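Local coordinates for Csc2 (Thermofilum pendens, PDB 4TXD), which probably binds CRISPR RNA as the zinc-containing Cas7-family subunit of a type I-D CRISPR interference complex, at residues L108-L116 with H337-W348; Y260-L268 with G276-G284. One frame throughout, in Å; residues are numbered along the deposited sequence.

Contact 2 (260-268 with 276-284) lies nearer the centre of the chain and joins a helix and its trailing strand to the central antiparallel sheet; contact 1 (108-116 with 337-348) lies farther out, where two helices cross beside the zinc site. Each is partly buried. Contact 1 buries a tyrosine hydrogen bond among apolar and aromatic side chains; contact 2 relies on backbone pairing and bridging waters, with a Thr277-Glu267 bond and an Arg266-Glu267 salt bridge at its exposed end. The two meet where His337 ND1 probably hydrogen-bonds Tyr260 OH and Leu108 packs against Tyr260, so helix 94-115 and the loop before helix 343-365 border helix 252-263.

Contact 1. Residues L108-L116 with H337-W348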
loop_
_atom_site.group_PDB
_atom_site.type_symbol
_atom_site.label_atom_id
_atom_site.label_comp_id
_atom_site.label_asym_id
_atom_site.label_seq_id
_atom_site.Cartn_x
_atom_site.Cartn_y
_atom_site.Cartn_z
ATOM N N LEU A 108 -9.947 1.760 7.131
ATOM C CA LEU A 108 -11.043 2.109 6.246
ATOM C C LEU A 108 -12.062 0.968 6.215
ATOM O O LEU A 108 -13.267 1.221 6.208
ATOM C CB LEU A 108 -10.531 2.429 4.839
ATOM C CG LEU A 108 -9.663 3.698 4.745
ATOM C CD1 LEU A 108 -9.097 3.845 3.359
ATOM C CD2 LEU A 108 -10.482 4.940 5.103
ATOM N N LEU A 109 -11.578 -0.277 6.217
ATOM C CA LEU A 109 -12.462 -1.452 6.261
ATOM C C LEU A 109 -13.262 -1.500 7.549
ATOM O O LEU A 109 -14.440 -1.881 7.550
ATOM C CB LEU A 109 -11.665 -2.758 6.115
ATOM C CG LEU A 109 -11.146 -3.039 4.711
ATOM C CD1 LEU A 109 -10.083 -4.146 4.733
ATOM C CD2 LEU A 109 -12.313 -3.397 3.797
ATOM N N ARG A 110 -12.615 -1.140 8.652
ATOM C CA ARG A 110 -13.314 -1.086 9.925
ATOM C C ARG A 110 -14.395 -0.005 9.915
ATOM O O ARG A 110 -15.490 -0.206 10.441
ATOM C CB ARG A 110 -12.334 -0.850 11.058
ATOM C CG ARG A 110 -11.575 -2.090 11.462
ATOM C CD ARG A 110 -10.404 -1.729 12.347
ATOM N NE ARG A 110 -9.673 -2.908 12.796
ATOM C CZ ARG A 110 -8.417 -2.877 13.237
ATOM N NH1 ARG A 110 -7.753 -1.725 13.268
ATOM N NH2 ARG A 110 -7.821 -3.997 13.633
ATOM N N GLU A 111 -14.099 1.130 9.294
ATOM C CA GLU A 111 -15.081 2.206 9.207
ATOM C C GLU A 111 -16.213 1.859 8.249
ATOM O O GLU A 111 -17.356 2.294 8.441
ATOM C CB GLU A 111 -14.403 3.514 8.796
ATOM C CG GLU A 111 -13.544 4.084 9.932
ATOM C CD GLU A 111 -12.824 5.373 9.560
ATOM O OE1 GLU A 111 -13.051 5.919 8.449
ATOM O OE2 GLU A 111 -12.025 5.831 10.401
ATOM N N TYR A 112 -15.906 1.077 7.218
ATOM C CA TYR A 112 -16.940 0.592 6.319
ATOM C C TYR A 112 -17.898 -0.277 7.110
ATOM O O TYR A 112 -19.124 -0.104 7.043
ATOM C CB TYR A 112 -16.353 -0.194 5.149
ATOM C CG TYR A 112 -17.414 -0.909 4.337
ATOM C CD1 TYR A 112 -18.206 -0.211 3.433
ATOM C CD2 TYR A 112 -17.624 -2.285 4.476
ATOM C CE1 TYR A 112 -19.184 -0.852 2.685
ATOM C CE2 TYR A 112 -18.602 -2.937 3.726
ATOM C CZ TYR A 112 -19.380 -2.215 2.840
ATOM O OH TYR A 112 -20.355 -2.843 2.097
ATOM N N ARG A 113 -17.321 -1.196 7.876
ATOM C CA ARG A 113 -18.097 -2.103 8.712
ATOM C C ARG A 113 -19.036 -1.344 9.640
ATOM O O ARG A 113 -20.195 -1.716 9.816
ATOM C CB ARG A 113 -17.167 -2.990 9.535
ATOM C CG ARG A 113 -17.878 -3.878 10.536
ATOM C CD ARG A 113 -16.924 -4.343 11.611
ATOM N NE ARG A 113 -16.444 -3.212 12.398
ATOM C CZ ARG A 113 -15.258 -3.154 12.994
ATOM N NH1 ARG A 113 -14.404 -4.169 12.888
ATOM N NH2 ARG A 113 -14.920 -2.073 13.685
ATOM N N ASP A 114 -18.527 -0.277 10.239
ATOM C CA ASP A 114 -19.306 0.485 11.209
ATOM C C ASP A 114 -20.319 1.417 10.561
ATOM O O ASP A 114 -21.140 2.010 11.244
ATOM C CB ASP A 114 -18.368 1.274 12.112
ATOM C CG ASP A 114 -17.574 0.378 13.024
ATOM O OD1 ASP A 114 -17.982 -0.790 13.196
ATOM O OD2 ASP A 114 -16.554 0.836 13.571
ATOM N N SER A 115 -20.259 1.547 9.245
ATOM C CA SER A 115 -21.246 2.330 8.526
ATOM C C SER A 115 -22.481 1.496 8.157
ATOM O O SER A 115 -23.486 2.048 7.731
ATOM C CB SER A 115 -20.640 2.921 7.264
ATOM O OG SER A 115 -20.670 1.981 6.196
ATOM N N LEU A 116 -22.412 0.174 8.312
ATOM C CA LEU A 116 -23.507 -0.697 7.860
ATOM C C LEU A 116 -24.756 -0.600 8.757
ATOM O O LEU A 116 -24.644 -0.475 9.981
ATOM C CB LEU A 116 -23.030 -2.157 7.791
ATOM C CG LEU A 116 -21.729 -2.393 7.011
ATOM C CD1 LEU A 116 -21.319 -3.867 7.082
ATOM C CD2 LEU A 116 -21.853 -1.922 5.550
ATOM N N HIS A 337 -15.985 5.455 1.570
ATOM C CA HIS A 337 -15.776 4.153 2.198
ATOM C C HIS A 337 -16.774 3.933 3.320
ATOM O O HIS A 337 -16.803 2.870 3.927
ATOM C CB HIS A 337 -14.337 4.016 2.721
ATOM C CG HIS A 337 -14.070 4.790 3.975
ATOM N ND1 HIS A 337 -13.714 6.123 3.966
ATOM C CD2 HIS A 337 -14.113 4.420 5.278
ATOM C CE1 HIS A 337 -13.544 6.538 5.208
ATOM N NE2 HIS A 337 -13.775 5.523 6.024
ATOM N N LYS A 338 -17.607 4.935 3.582
ATOM C CA LYS A 338 -18.642 4.815 4.609
ATOM C C LYS A 338 -20.032 4.602 3.995
ATOM O O LYS A 338 -21.040 4.601 4.697
ATOM C CB LYS A 338 -18.643 6.052 5.514
ATOM C CG LYS A 338 -17.526 6.040 6.544
ATOM C CD LYS A 338 -17.578 7.259 7.458
ATOM C CE LYS A 338 -16.598 7.108 8.619
ATOM N NZ LYS A 338 -16.454 8.363 9.415
ATOM N N ASP A 339 -20.068 4.432 2.680
ATOM C CA ASP A 339 -21.299 4.100 1.974
ATOM C C ASP A 339 -21.412 2.578 1.883
ATOM O O ASP A 339 -20.622 1.941 1.185
ATOM C CB ASP A 339 -21.303 4.742 0.581
ATOM C CG ASP A 339 -22.503 4.333 -0.271
ATOM O OD1 ASP A 339 -23.394 3.604 0.215
ATOM O OD2 ASP A 339 -22.544 4.744 -1.448
ATOM N N PRO A 340 -22.403 1.995 2.577
ATOM C CA PRO A 340 -22.584 0.535 2.634
ATOM C C PRO A 340 -22.643 -0.104 1.257
ATOM O O PRO A 340 -22.303 -1.269 1.103
ATOM C CB PRO A 340 -23.918 0.383 3.377
ATOM C CG PRO A 340 -23.969 1.593 4.266
ATOM C CD PRO A 340 -23.406 2.700 3.398
ATOM N N ASN A 341 -23.045 0.658 0.255
ATOM C CA ASN A 341 -23.133 0.120 -1.082
ATOM C C ASN A 341 -22.204 0.818 -2.062
ATOM O O ASN A 341 -22.374 0.701 -3.277
ATOM C CB ASN A 341 -24.584 0.189 -1.563
ATOM C CG ASN A 341 -25.515 -0.596 -0.669
ATOM O OD1 ASN A 341 -25.454 -1.824 -0.627
ATOM N ND2 ASN A 341 -26.366 0.105 0.072
ATOM N N GLY A 342 -21.202 1.519 -1.536
ATOM C CA GLY A 342 -20.206 2.153 -2.383
ATOM C C GLY A 342 -19.071 1.215 -2.786
ATOM O O GLY A 342 -19.215 -0.009 -2.745
ATOM N N LEU A 343 -17.939 1.796 -3.174
ATOM C CA LEU A 343 -16.782 1.023 -3.641
ATOM C C LEU A 343 -16.334 -0.115 -2.706
ATOM O O LEU A 343 -15.873 -1.155 -3.181
ATOM C CB LEU A 343 -15.587 1.956 -3.881
ATOM C CG LEU A 343 -14.315 1.250 -4.368
ATOM C CD1 LEU A 343 -14.153 1.434 -5.870
ATOM C CD2 LEU A 343 -13.089 1.735 -3.612
ATOM N N PHE A 344 -16.445 0.069 -1.398
ATOM C CA PHE A 344 -15.907 -0.948 -0.490
ATOM C C PHE A 344 -16.758 -2.211 -0.487
ATOM O O PHE A 344 -16.305 -3.270 -0.049
ATOM C CB PHE A 344 -15.754 -0.410 0.934
ATOM C CG PHE A 344 -14.372 0.163 1.210
ATOM C CD1 PHE A 344 -13.785 1.035 0.304
ATOM C CD2 PHE A 344 -13.665 -0.189 2.349
ATOM C CE1 PHE A 344 -12.510 1.557 0.532
ATOM C CE2 PHE A 344 -12.385 0.327 2.589
ATOM C CZ PHE A 344 -11.809 1.203 1.677
ATOM N N LYS A 345 -17.985 -2.108 -0.986
ATOM C CA LYS A 345 -18.790 -3.299 -1.193
ATOM C C LYS A 345 -18.190 -4.101 -2.343
ATOM O O LYS A 345 -18.028 -5.320 -2.254
ATOM C CB LYS A 345 -20.250 -2.935 -1.486
ATOM C CG LYS A 345 -21.200 -4.137 -1.493
ATOM C CD LYS A 345 -22.614 -3.705 -1.895
ATOM C CE LYS A 345 -23.587 -4.884 -1.923
ATOM N NZ LYS A 345 -24.974 -4.479 -2.322
ATOM N N ASP A 346 -17.847 -3.413 -3.420
ATOM C CA ASP A 346 -17.260 -4.085 -4.560
ATOM C C ASP A 346 -15.859 -4.588 -4.217
ATOM O O ASP A 346 -15.419 -5.610 -4.740
ATOM C CB ASP A 346 -17.240 -3.163 -5.760
ATOM C CG ASP A 346 -18.632 -2.739 -6.167
ATOM O OD1 ASP A 346 -19.495 -3.628 -6.306
ATOM O OD2 ASP A 346 -18.871 -1.525 -6.315
ATOM N N LEU A 347 -15.187 -3.881 -3.316
ATOM C CA LEU A 347 -13.879 -4.309 -2.832
ATOM C C LEU A 347 -13.981 -5.646 -2.094
ATOM O O LEU A 347 -13.169 -6.552 -2.292
ATOM C CB LEU A 347 -13.275 -3.248 -1.911
ATOM C CG LEU A 347 -11.896 -3.576 -1.327
ATOM C CD1 LEU A 347 -10.818 -3.646 -2.428
ATOM C CD2 LEU A 347 -11.520 -2.590 -0.194
ATOM N N TRP A 348 -14.961 -5.762 -1.231
ATOM C CA TRP A 348 -15.190 -6.993 -0.497
ATOM C C TRP A 348 -15.595 -8.132 -1.454
ATOM O O TRP A 348 -15.079 -9.204 -1.375
ATOM C CB TRP A 348 -16.222 -6.787 0.592
ATOM C CG TRP A 348 -15.755 -6.599 1.964
ATOM C CD1 TRP A 348 -15.960 -5.524 2.725
ATOM C CD2 TRP A 348 -15.059 -7.529 2.785
ATOM N NE1 TRP A 348 -15.443 -5.689 3.946
ATOM C CE2 TRP A 348 -14.876 -6.921 4.020
ATOM C CE3 TRP A 348 -14.571 -8.819 2.598
ATOM C CZ2 TRP A 348 -14.241 -7.544 5.052
ATOM C CZ3 TRP A 348 -13.942 -9.415 3.610
ATOM C CH2 TRP A 348 -13.770 -8.795 4.824
HETATM O O HOH W 1 -15.238 -4.312 6.640
#
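Tyr112, His337 and Phe344 carry a helix-to-loop-and-helix contact in which the C-terminal end of helix 94-115 rests on the start of helix 343-365 and the loop before it. The helix segments cross steeply, at -111°. CG of Tyr112 stands anti to the backbone N (chi1 170°), which lays one ring face against Phe344 CB, 3.5 Å from Tyr112 CD1, while Leu116 CD2 lies over the rim of the opposite face. Its hydroxyl donates to Pro340 O (Tyr112 OH to Pro340 O 2.7 Å), gripping the type I turn of Asp339-Gly342, itself braced by an Asx turn from Asp339 OD1 to Asn341 N. A phenylalanine here would probably leave the Pro340 carbonyl without this donor and the turn less firmly tied to the helix. His337 suits its place by offering a face and an edge: Leu108 CD2 sits 3.4 Å above the ring centre, and His337 NE2 donates to Glu111 OE1 at 2.6 Å, on the anti side of a carboxylate nearly coplanar with the ring. Lys338 NZ, 4.3 Å from Glu111 OE1 and too far for a salt bridge, may still favour the carboxylate's charge. Leu109 CD2 fits among Phe344, Leu347 and Trp348, and a water joins Leu109 O to Trp348 NE1. Trp348 in turn packs on the zinc ligand Cys168.

Contact 2. Residues Y260-L268 with G276-G284; sequences YSLATLREL and GTVRVEILG
Glu267 and Thr277 stand side by side as an antiparallel non-hydrogen-bonded pair, and Arg266 lies alongside the threonine. With chi1 at -52°, Thr277 OG1 lies beside the backbone N and donates to Glu267 OE1 at 2.7 Å, on the syn side though tilted 33° out of the carboxylate plane. Thr277 CG2, anti to the backbone N, lies 3.8 Å above the centre of the Arg266 guanidinium, which an extended chain from CG to NE carries there. Arg266 NH1 closes a salt bridge to Glu267 OE2, 3.0 Å away, for which the glutamate bends at chi2. In the backbone, Leu268 and Gly276 form a hydrogen-bonded pair, and Val278 N binds Arg266 O. Gly276 has backbone angles at which a CB would strike the preceding carbonyl. On the Leu268 side, Leu268 CD1 meets Val278 CG1 at 3.7 Å. Branched Val280 packs against the end of helix 252-263 and the loop after it, its CB 3.3 Å from Leu262 O. One water links Ala263 O and Leu265 O to Val280 N; another joins Ala263 O to Val280 O. Strand 277-288 also pairs with strand 52-61, while helix 252-263 packs on helices 94-115 and 328-334, consistent with the RRM-like core of Cas7 proteins.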
loop_
_atom_site.group_PDB
_atom_site.type_symbol
_atom_site.label_atom_id
_atom_site.label_comp_id
_atom_site.label_asym_id
_atom_site.label_seq_id
_atom_site.Cartn_x
_atom_site.Cartn_y
_atom_site.Cartn_z
ATOM N N TYR A 260 -6.861 4.965 -2.919
ATOM C CA TYR A 260 -7.559 5.704 -1.870
ATOM C C TYR A 260 -6.951 5.492 -0.486
ATOM O O TYR A 260 -6.927 6.406 0.339
ATOM C CB TYR A 260 -9.038 5.296 -1.870
ATOM C CG TYR A 260 -9.933 6.019 -0.894
ATOM C CD1 TYR A 260 -10.406 7.304 -1.168
ATOM C CD2 TYR A 260 -10.344 5.404 0.284
ATOM C CE1 TYR A 260 -11.247 7.954 -0.281
ATOM C CE2 TYR A 260 -11.192 6.046 1.170
ATOM C CZ TYR A 260 -11.640 7.320 0.881
ATOM O OH TYR A 260 -12.477 7.951 1.766
ATOM N N SER A 261 -6.461 4.285 -0.216
ATOM C CA SER A 261 -5.815 4.033 1.065
ATOM C C SER A 261 -4.547 4.882 1.180
ATOM O O SER A 261 -4.245 5.427 2.240
ATOM C CB SER A 261 -5.476 2.546 1.226
ATOM O OG SER A 261 -6.663 1.758 1.347
ATOM N N LEU A 262 -3.810 4.968 0.081
ATOM C CA LEU A 262 -2.608 5.797 0.004
ATOM C C LEU A 262 -2.948 7.271 0.237
ATOM O O LEU A 262 -2.335 7.947 1.058
ATOM C CB LEU A 262 -1.963 5.626 -1.365
ATOM C CG LEU A 262 -0.463 5.462 -1.570
ATOM C CD1 LEU A 262 0.205 4.777 -0.405
ATOM C CD2 LEU A 262 -0.261 4.665 -2.847
ATOM N N ALA A 263 -3.944 7.748 -0.500
ATOM C CA ALA A 263 -4.350 9.150 -0.485
ATOM C C ALA A 263 -4.888 9.592 0.867
ATOM O O ALA A 263 -4.886 10.785 1.181
ATOM C CB ALA A 263 -5.399 9.395 -1.574
ATOM N N THR A 264 -5.340 8.639 1.678
ATOM C CA THR A 264 -5.923 8.989 2.968
ATOM C C THR A 264 -5.003 8.761 4.149
ATOM O O THR A 264 -5.409 8.949 5.296
ATOM C CB THR A 264 -7.241 8.217 3.226
ATOM O OG1 THR A 264 -7.053 6.821 2.964
ATOM C CG2 THR A 264 -8.353 8.759 2.324
ATOM N N LEU A 265 -3.767 8.359 3.875
ATOM C CA LEU A 265 -2.741 8.316 4.908
ATOM C C LEU A 265 -2.558 9.687 5.561
ATOM O O LEU A 265 -2.353 10.688 4.874
ATOM C CB LEU A 265 -1.399 7.857 4.324
ATOM C CG LEU A 265 -1.212 6.381 3.999
ATOM C CD1 LEU A 265 0.089 6.178 3.249
ATOM C CD2 LEU A 265 -1.226 5.594 5.307
ATOM N N ARG A 266 -2.612 9.715 6.880
ATOM C CA ARG A 266 -2.356 10.941 7.613
ATOM C C ARG A 266 -1.539 10.653 8.870
ATOM O O ARG A 266 -0.341 10.970 8.921
ATOM C CB ARG A 266 -3.675 11.650 7.957
ATOM C CG ARG A 266 -3.463 12.963 8.672
ATOM C CD ARG A 266 -4.653 13.905 8.548
ATOM N NE ARG A 266 -4.227 15.299 8.668
ATOM C CZ ARG A 266 -4.049 15.934 9.824
ATOM N NH1 ARG A 266 -4.266 15.302 10.971
ATOM N NH2 ARG A 266 -3.655 17.202 9.833
ATOM N N GLU A 267 -2.156 10.039 9.879
ATOM C CA GLU A 267 -1.428 9.732 11.110
ATOM C C GLU A 267 -0.710 8.398 10.984
ATOM O O GLU A 267 -1.348 7.357 10.876
ATOM C CB GLU A 267 -2.366 9.706 12.318
ATOM C CG GLU A 267 -3.198 10.971 12.501
ATOM C CD GLU A 267 -2.368 12.196 12.840
ATOM O OE1 GLU A 267 -1.180 12.037 13.209
ATOM O OE2 GLU A 267 -2.910 13.325 12.739
ATOM N N LEU A 268 0.619 8.436 10.990
ATOM C CA LEU A 268 1.430 7.231 10.823
ATOM C C LEU A 268 1.958 6.790 12.169
ATOM O O LEU A 268 2.423 7.614 12.964
ATOM C CB LEU A 268 2.599 7.470 9.861
ATOM C CG LEU A 268 2.282 8.004 8.461
ATOM C CD1 LEU A 268 3.553 8.053 7.621
ATOM C CD2 LEU A 268 1.197 7.159 7.767
ATOM N N GLY A 276 4.293 10.007 12.858
ATOM C CA GLY A 276 3.995 11.418 12.659
ATOM C C GLY A 276 2.849 11.613 11.691
ATOM O O GLY A 276 2.189 10.648 11.301
ATOM N N THR A 277 2.619 12.861 11.294
ATOM C CA THR A 277 1.525 13.180 10.386
ATOM C C THR A 277 2.020 13.515 8.988
ATOM O O THR A 277 2.932 14.323 8.816
ATOM C CB THR A 277 0.699 14.372 10.930
ATOM O OG1 THR A 277 0.317 14.097 12.284
ATOM C CG2 THR A 277 -0.534 14.611 10.078
ATOM N N VAL A 278 1.416 12.897 7.978
ATOM C CA VAL A 278 1.776 13.201 6.610
ATOM C C VAL A 278 0.557 13.619 5.813
ATOM O O VAL A 278 -0.578 13.455 6.257
ATOM C CB VAL A 278 2.435 11.997 5.885
ATOM C CG1 VAL A 278 3.710 11.565 6.614
ATOM C CG2 VAL A 278 1.438 10.833 5.748
ATOM N N ARG A 279 0.824 14.168 4.638
ATOM C CA ARG A 279 -0.169 14.314 3.594
ATOM C C ARG A 279 0.379 13.651 2.338
ATOM O O ARG A 279 1.509 13.913 1.905
ATOM C CB ARG A 279 -0.514 15.786 3.334
ATOM C CG ARG A 279 -1.576 15.948 2.259
ATOM C CD ARG A 279 -2.036 17.391 2.083
ATOM N NE ARG A 279 -3.020 17.491 1.005
ATOM C CZ ARG A 279 -2.766 17.981 -0.205
ATOM N NH1 ARG A 279 -1.558 18.449 -0.497
ATOM N NH2 ARG A 279 -3.725 18.019 -1.122
ATOM N N VAL A 280 -0.420 12.761 1.769
ATOM C CA VAL A 280 -0.018 12.024 0.590
ATOM C C VAL A 280 -0.833 12.495 -0.583
ATOM O O VAL A 280 -2.043 12.685 -0.458
ATOM C CB VAL A 280 -0.213 10.492 0.774
ATOM C CG1 VAL A 280 0.168 9.745 -0.499
ATOM C CG2 VAL A 280 0.595 9.981 1.987
ATOM N N GLU A 281 -0.187 12.697 -1.720
ATOM C CA GLU A 281 -0.897 13.051 -2.946
ATOM C C GLU A 281 -0.523 12.125 -4.085
ATOM O O GLU A 281 0.659 11.955 -4.383
ATOM C CB GLU A 281 -0.587 14.484 -3.366
ATOM C CG GLU A 281 -0.751 15.515 -2.291
ATOM C CD GLU A 281 -0.089 16.812 -2.695
ATOM O OE1 GLU A 281 1.080 17.034 -2.306
ATOM O OE2 GLU A 281 -0.735 17.589 -3.428
ATOM N N ILE A 282 -1.527 11.537 -4.735
ATOM C CA ILE A 282 -1.281 10.754 -5.947
ATOM C C ILE A 282 -1.099 11.734 -7.106
ATOM O O ILE A 282 -1.934 12.622 -7.300
ATOM C CB ILE A 282 -2.447 9.777 -6.274
ATOM C CG1 ILE A 282 -2.890 9.005 -5.025
ATOM C CG2 ILE A 282 -2.075 8.858 -7.439
ATOM C CD1 ILE A 282 -1.846 8.037 -4.493
ATOM N N LEU A 283 -0.041 11.580 -7.873
ATOM C CA LEU A 283 0.208 12.445 -8.995
ATOM C C LEU A 283 -0.119 11.847 -10.348
ATOM O O LEU A 283 -0.446 12.546 -11.261
ATOM C CB LEU A 283 1.641 12.917 -9.015
ATOM C CG LEU A 283 2.092 13.724 -7.814
ATOM C CD1 LEU A 283 3.474 14.239 -8.056
ATOM C CD2 LEU A 283 1.152 14.853 -7.529
ATOM N N GLY A 284 0.001 10.549 -10.476
ATOM C CA GLY A 284 -0.183 9.957 -11.789
ATOM C C GLY A 284 -0.072 8.453 -11.828
ATOM O O GLY A 284 0.560 7.839 -10.959
HETATM O O HOH W 2 -3.030 12.098 2.889
HETATM O O HOH W 3 -4.656 13.127 0.091
HETATM O O HOH W 4 -2.526 15.548 6.733
#